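Local coordinates for molybdopterin synthase sulfur carrier subunit (Homo sapiens, PDB 5MPO), which carries sulfur as a C-terminal thiocarboxylate and donates it, within molybdopterin synthase, for converting precursor Z into molybdopterin, at residues Q54-I59 against I97-P102; R40-S45 against E60-G65. All blocks are in the same frame, centred on the assembly; numbering follows the deposited sequence.

Interaction 1: Q54-I59 against I97-P102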
loop_
_atom_site.group_PDB
_atom_site.type_symbol
_atom_site.label_atom_id
_atom_site.label_comp_id
_atom_site.label_asym_id
_atom_site.label_seq_id
_atom_site.Cartn_x
_atom_site.Cartn_y
_atom_site.Cartn_z
ATOM N N GLN B 54 2.256 -33.108 28.232
ATOM C CA GLN B 54 2.348 -34.593 28.139
ATOM C C GLN B 54 2.469 -35.033 26.672
ATOM O O GLN B 54 3.335 -35.856 26.335
ATOM C CB GLN B 54 1.182 -35.307 28.879
ATOM N N LEU B 55 1.648 -34.433 25.792
ATOM C CA LEU B 55 1.729 -34.724 24.339
ATOM C C LEU B 55 3.062 -34.359 23.708
ATOM O O LEU B 55 3.606 -35.107 22.898
ATOM C CB LEU B 55 0.588 -34.055 23.576
ATOM C CG LEU B 55 0.523 -34.207 22.041
ATOM C CD1 LEU B 55 0.461 -35.655 21.587
ATOM C CD2 LEU B 55 -0.705 -33.471 21.553
ATOM N N TRP B 56 3.583 -33.184 24.053
ATOM C CA TRP B 56 4.906 -32.798 23.585
ATOM C C TRP B 56 5.951 -33.822 24.052
ATOM O O TRP B 56 6.716 -34.343 23.223
ATOM C CB TRP B 56 5.286 -31.379 24.040
ATOM C CG TRP B 56 6.695 -31.122 23.654
ATOM C CD1 TRP B 56 7.784 -31.172 24.466
ATOM C CD2 TRP B 56 7.189 -30.922 22.337
ATOM N NE1 TRP B 56 8.929 -30.975 23.742
ATOM C CE2 TRP B 56 8.594 -30.812 22.430
ATOM C CE3 TRP B 56 6.586 -30.792 21.092
ATOM C CZ2 TRP B 56 9.400 -30.586 21.328
ATOM C CZ3 TRP B 56 7.388 -30.582 19.997
ATOM C CH2 TRP B 56 8.782 -30.474 20.119
ATOM N N LYS B 57 5.950 -34.123 25.361
ATOM C CA LYS B 57 6.838 -35.192 25.955
ATOM C C LYS B 57 6.820 -36.479 25.118
ATOM O O LYS B 57 7.894 -36.951 24.727
ATOM C CB LYS B 57 6.513 -35.485 27.442
ATOM N N GLU B 58 5.626 -36.996 24.774
ATOM C CA GLU B 58 5.523 -38.154 23.828
ATOM C C GLU B 58 6.251 -37.878 22.510
ATOM O O GLU B 58 6.945 -38.732 21.966
ATOM C CB GLU B 58 4.069 -38.533 23.487
ATOM C CG GLU B 58 3.190 -39.029 24.632
ATOM C CD GLU B 58 3.483 -40.463 25.051
ATOM O OE1 GLU B 58 4.061 -41.211 24.239
ATOM O OE2 GLU B 58 3.137 -40.854 26.191
ATOM N N ILE B 59 6.085 -36.683 21.973
ATOM C CA ILE B 59 6.684 -36.399 20.674
ATOM C C ILE B 59 8.184 -36.267 20.802
ATOM O O ILE B 59 8.908 -36.815 19.961
ATOM C CB ILE B 59 6.062 -35.166 19.978
ATOM C CG1 ILE B 59 4.576 -35.429 19.715
ATOM C CG2 ILE B 59 6.762 -34.914 18.645
ATOM C CD1 ILE B 59 3.793 -34.222 19.254
ATOM N N ILE B 97 -2.062 -32.923 14.644
ATOM C CA ILE B 97 -1.281 -32.192 15.644
ATOM C C ILE B 97 -0.094 -31.667 14.855
ATOM O O ILE B 97 0.752 -32.463 14.385
ATOM C CB ILE B 97 -0.742 -33.106 16.779
ATOM C CG1 ILE B 97 -1.830 -34.050 17.361
ATOM C CG2 ILE B 97 -0.092 -32.281 17.871
ATOM C CD1 ILE B 97 -3.042 -33.396 17.960
ATOM N N ALA B 98 -0.020 -30.361 14.650
ATOM C CA ALA B 98 1.117 -29.815 13.884
ATOM C C ALA B 98 2.141 -29.205 14.827
ATOM O O ALA B 98 1.792 -28.598 15.867
ATOM C CB ALA B 98 0.650 -28.819 12.852
ATOM N N VAL B 99 3.401 -29.478 14.527
ATOM C CA VAL B 99 4.513 -28.950 15.320
ATOM C C VAL B 99 4.989 -27.707 14.560
ATOM O O VAL B 99 5.493 -27.831 13.426
ATOM C CB VAL B 99 5.692 -29.962 15.484
ATOM C CG1 VAL B 99 6.844 -29.327 16.285
ATOM C CG2 VAL B 99 5.196 -31.231 16.174
ATOM N N ILE B 100 4.787 -26.552 15.202
ATOM C CA ILE B 100 4.890 -25.224 14.581
ATOM C C ILE B 100 6.162 -24.481 15.113
ATOM O O ILE B 100 6.148 -23.928 16.202
ATOM C CB ILE B 100 3.638 -24.397 14.976
ATOM C CG1 ILE B 100 2.307 -25.118 14.670
ATOM C CG2 ILE B 100 3.680 -22.996 14.380
ATOM C CD1 ILE B 100 1.946 -25.197 13.218
ATOM N N PRO B 101 7.270 -24.550 14.401
ATOM C CA PRO B 101 8.403 -23.687 14.750
ATOM C C PRO B 101 8.060 -22.202 14.506
ATOM O O PRO B 101 7.038 -21.926 13.871
ATOM C CB PRO B 101 9.508 -24.133 13.784
ATOM C CG PRO B 101 8.950 -25.250 12.970
ATOM C CD PRO B 101 7.491 -25.310 13.157
ATOM N N PRO B 102 8.910 -21.261 14.985
ATOM C CA PRO B 102 8.556 -19.835 14.878
ATOM C C PRO B 102 8.407 -19.454 13.407
ATOM O O PRO B 102 9.204 -19.887 12.520
ATOM C CB PRO B 102 9.728 -19.135 15.545
ATOM C CG PRO B 102 10.891 -20.032 15.278
ATOM C CD PRO B 102 10.320 -21.426 15.399
#
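L55 and I97 meet tip to tip, L55 CD2 lying 3.9 Å from I97 CG2, where helix 52-62 packs on strand 96-100. Both are buried aliphatic chains. L55 carries CG anti to its backbone N (chi1 178°), which sends its branches off the helix toward the strand, and I97 answers with its short CG2 branch. I59, one helical turn further on, comes up on the same side: I59 CD1 stops 4.5 Å from V99 CG2, just beyond contact, and the I59 chain rests instead on V27, Y29, F75 and L66.

The second kind of contact is aromatic on aliphatic. V99 CG1 touches W56 CZ3 at 4.0 Å, reaching the rim of the indole near the ring plane rather than lying over a face. The two side chains cross at about a right angle, and W56 also packs on F75 and L66.

I97 and V99 face the helix, whereas A98, between them, turns to the other side of the sheet, where it packs against an aromatic side chain of another protein chain, as does I100. Between these two segments the contact is purely apolar. With no hydrogen bond or other directional link across it, it rests on the close fit of methyl groups and an indole rim in the interior of the ubiquitin-like beta-grasp fold.

Interaction 2: R40-S45 against E60-G65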
loop_
_atom_site.group_PDB
_atom_site.type_symbol
_atom_site.label_atom_id
_atom_site.label_comp_id
_atom_site.label_asym_id
_atom_site.label_seq_id
_atom_site.Cartn_x
_atom_site.Cartn_y
_atom_site.Cartn_z
ATOM N N ARG B 40 8.080 -35.535 7.369
ATOM C CA ARG B 40 6.983 -34.540 7.191
ATOM C C ARG B 40 5.796 -34.836 8.106
ATOM O O ARG B 40 5.221 -33.920 8.684
ATOM C CB ARG B 40 6.478 -34.482 5.731
ATOM N N SER B 41 5.447 -36.120 8.237
ATOM C CA SER B 41 4.441 -36.592 9.198
ATOM C C SER B 41 4.552 -38.054 9.643
ATOM O O SER B 41 5.152 -38.889 8.966
ATOM C CB SER B 41 3.105 -36.493 8.551
ATOM O OG SER B 41 3.087 -37.435 7.528
ATOM N N GLU B 42 3.915 -38.353 10.770
ATOM C CA GLU B 42 3.663 -39.731 11.200
ATOM C C GLU B 42 2.380 -39.866 12.029
ATOM O O GLU B 42 1.819 -38.877 12.491
ATOM C CB GLU B 42 4.862 -40.226 12.022
ATOM C CG GLU B 42 4.906 -39.698 13.453
ATOM C CD GLU B 42 6.309 -39.558 13.973
ATOM O OE1 GLU B 42 7.232 -40.091 13.345
ATOM O OE2 GLU B 42 6.497 -38.894 15.012
ATOM N N THR B 43 1.950 -41.097 12.259
ATOM C CA THR B 43 0.807 -41.350 13.133
ATOM C C THR B 43 1.336 -41.906 14.396
ATOM O O THR B 43 2.291 -42.616 14.388
ATOM C CB THR B 43 -0.154 -42.342 12.517
ATOM O OG1 THR B 43 0.621 -43.333 11.882
ATOM C CG2 THR B 43 -1.001 -41.696 11.424
ATOM N N ILE B 44 0.726 -41.551 15.501
ATOM C CA ILE B 44 1.058 -42.113 16.778
ATOM C C ILE B 44 -0.253 -42.285 17.508
ATOM O O ILE B 44 -1.240 -41.741 17.086
ATOM C CB ILE B 44 1.952 -41.138 17.577
ATOM C CG1 ILE B 44 1.181 -39.948 18.081
ATOM C CG2 ILE B 44 3.119 -40.647 16.723
ATOM C CD1 ILE B 44 2.100 -38.893 18.645
ATOM N N SER B 45 -0.226 -42.962 18.650
ATOM C CA SER B 45 -1.401 -43.243 19.462
ATOM C C SER B 45 -1.321 -42.450 20.717
ATOM O O SER B 45 -0.299 -42.390 21.314
ATOM C CB SER B 45 -1.488 -44.730 19.833
ATOM O OG SER B 45 -2.360 -44.892 20.972
ATOM N N GLU B 60 8.622 -35.537 21.837
ATOM C CA GLU B 60 10.057 -35.338 22.173
ATOM C C GLU B 60 10.752 -36.679 22.376
ATOM O O GLU B 60 11.757 -36.969 21.701
ATOM C CB GLU B 60 10.194 -34.483 23.439
ATOM C CG GLU B 60 11.584 -33.891 23.705
ATOM C CD GLU B 60 11.513 -32.703 24.677
ATOM O OE1 GLU B 60 10.734 -32.734 25.677
ATOM O OE2 GLU B 60 12.203 -31.693 24.437
ATOM N N THR B 61 10.164 -37.510 23.254
ATOM C CA THR B 61 10.591 -38.916 23.450
ATOM C C THR B 61 10.915 -39.596 22.124
ATOM O O THR B 61 11.882 -40.346 22.010
ATOM C CB THR B 61 9.473 -39.745 24.120
ATOM O OG1 THR B 61 9.373 -39.431 25.522
ATOM C CG2 THR B 61 9.656 -41.279 23.907
ATOM N N ARG B 62 10.083 -39.335 21.128
ATOM C CA ARG B 62 10.090 -40.109 19.902
ATOM C C ARG B 62 11.110 -39.627 18.900
ATOM O O ARG B 62 11.449 -40.364 17.984
ATOM C CB ARG B 62 8.682 -40.101 19.295
ATOM C CG ARG B 62 8.370 -41.268 18.350
ATOM C CD ARG B 62 6.868 -41.486 18.146
ATOM N NE ARG B 62 6.139 -41.543 19.433
ATOM C CZ ARG B 62 5.113 -42.354 19.710
ATOM N NH1 ARG B 62 4.605 -43.198 18.799
ATOM N NH2 ARG B 62 4.567 -42.303 20.918
ATOM N N HIS B 63 11.549 -38.375 19.035
ATOM C CA HIS B 63 12.621 -37.810 18.196
ATOM C C HIS B 63 13.347 -36.881 19.146
ATOM O O HIS B 63 12.904 -35.722 19.335
ATOM C CB HIS B 63 12.074 -37.016 17.006
ATOM C CG HIS B 63 11.111 -37.772 16.164
ATOM N ND1 HIS B 63 11.502 -38.521 15.075
ATOM C CD2 HIS B 63 9.764 -37.903 16.255
ATOM C CE1 HIS B 63 10.443 -39.104 14.542
ATOM N NE2 HIS B 63 9.377 -38.744 15.245
ATOM N N PRO B 64 14.400 -37.395 19.822
ATOM C CA PRO B 64 14.993 -36.566 20.898
ATOM C C PRO B 64 15.683 -35.266 20.418
ATOM O O PRO B 64 15.742 -34.320 21.204
ATOM C CB PRO B 64 15.951 -37.540 21.626
ATOM C CG PRO B 64 15.467 -38.903 21.256
ATOM C CD PRO B 64 14.943 -38.772 19.850
ATOM N N GLY B 65 16.124 -35.202 19.151
ATOM C CA GLY B 65 16.589 -33.949 18.531
ATOM C C GLY B 65 15.659 -32.745 18.795
ATOM O O GLY B 65 16.115 -31.631 19.100
#
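H63 points its imidazole edge at the carboxylate of E42, and the pair forms the close, directional part of this contact. H63 NE2 donates to E42 OE2 at 2.9 Å with an N-H...O angle of 157°, using the syn lone pair of that oxygen. A weak second branch reaches E42 OE1, 3.2 Å from H63 NE2. The two flat groups are 14° from coplanar, and OE2 lies close to the ring plane, at the NE2 edge of the imidazole. E42 CG is tucked between its backbone N and carbonyl carbon (chi1 77°), and the chain then runs extended, carrying the carboxylate across to the histidine from the opposite direction. E42 OE2 is also hydrogen-bonded to Y29 OH, and the ring of Y29 meets that of H63 edge-to-face, so one tyrosine braces both partners. The carboxylate would probably raise the proton affinity of the imidazole. Without the carboxylate, as with an alanine here, H63 NE2 and Y29 OH would probably lose their shared acceptor and the imidazole would be freer to turn.

The looser, solvent side belongs to R62. Its guanidinium lays one face over I44, R62 NH1 lying 3.6 Å from I44 CB, while the buried isoleucine beneath also packs on V27. R62 NE remains 5.2 Å from E42 OE2, a distance at which attraction is possible without a salt bridge, and its other charged neighbour, E58, offers a long, weak ion pair. The arginine meets the strand by van der Waals contact of its guanidinium face and CD with the isoleucine, with no hydrogen bond between them.

The contact joins the last turn of helix 52-62 and the residues after it to strand 41-45, one of the two outermost strands of the mixed sheet, beside strand 24-29.

Overall arrangement
Both interactions pack helix 52-62 and the residues after it against one face of the same mixed sheet, with centres about 9 Å apart. The centre of interaction 1 lies about 2 Å from that of the chain, and the centre of interaction 2 about 8 Å; the deeper contact is wholly apolar, while the outer one adds a histidine-carboxylate hydrogen bond. Strand 24-29 runs between strands 41-45 and 96-100 and joins the two contacts: V27 and Y29 touch side chains in both. Neither contains G106, the C-terminal residue that is thiocarboxylated in the sulfur-loaded protein but unmodified here. The tail to G106 leaves from the end of strand 96-100, which interaction 1 packs against the helix.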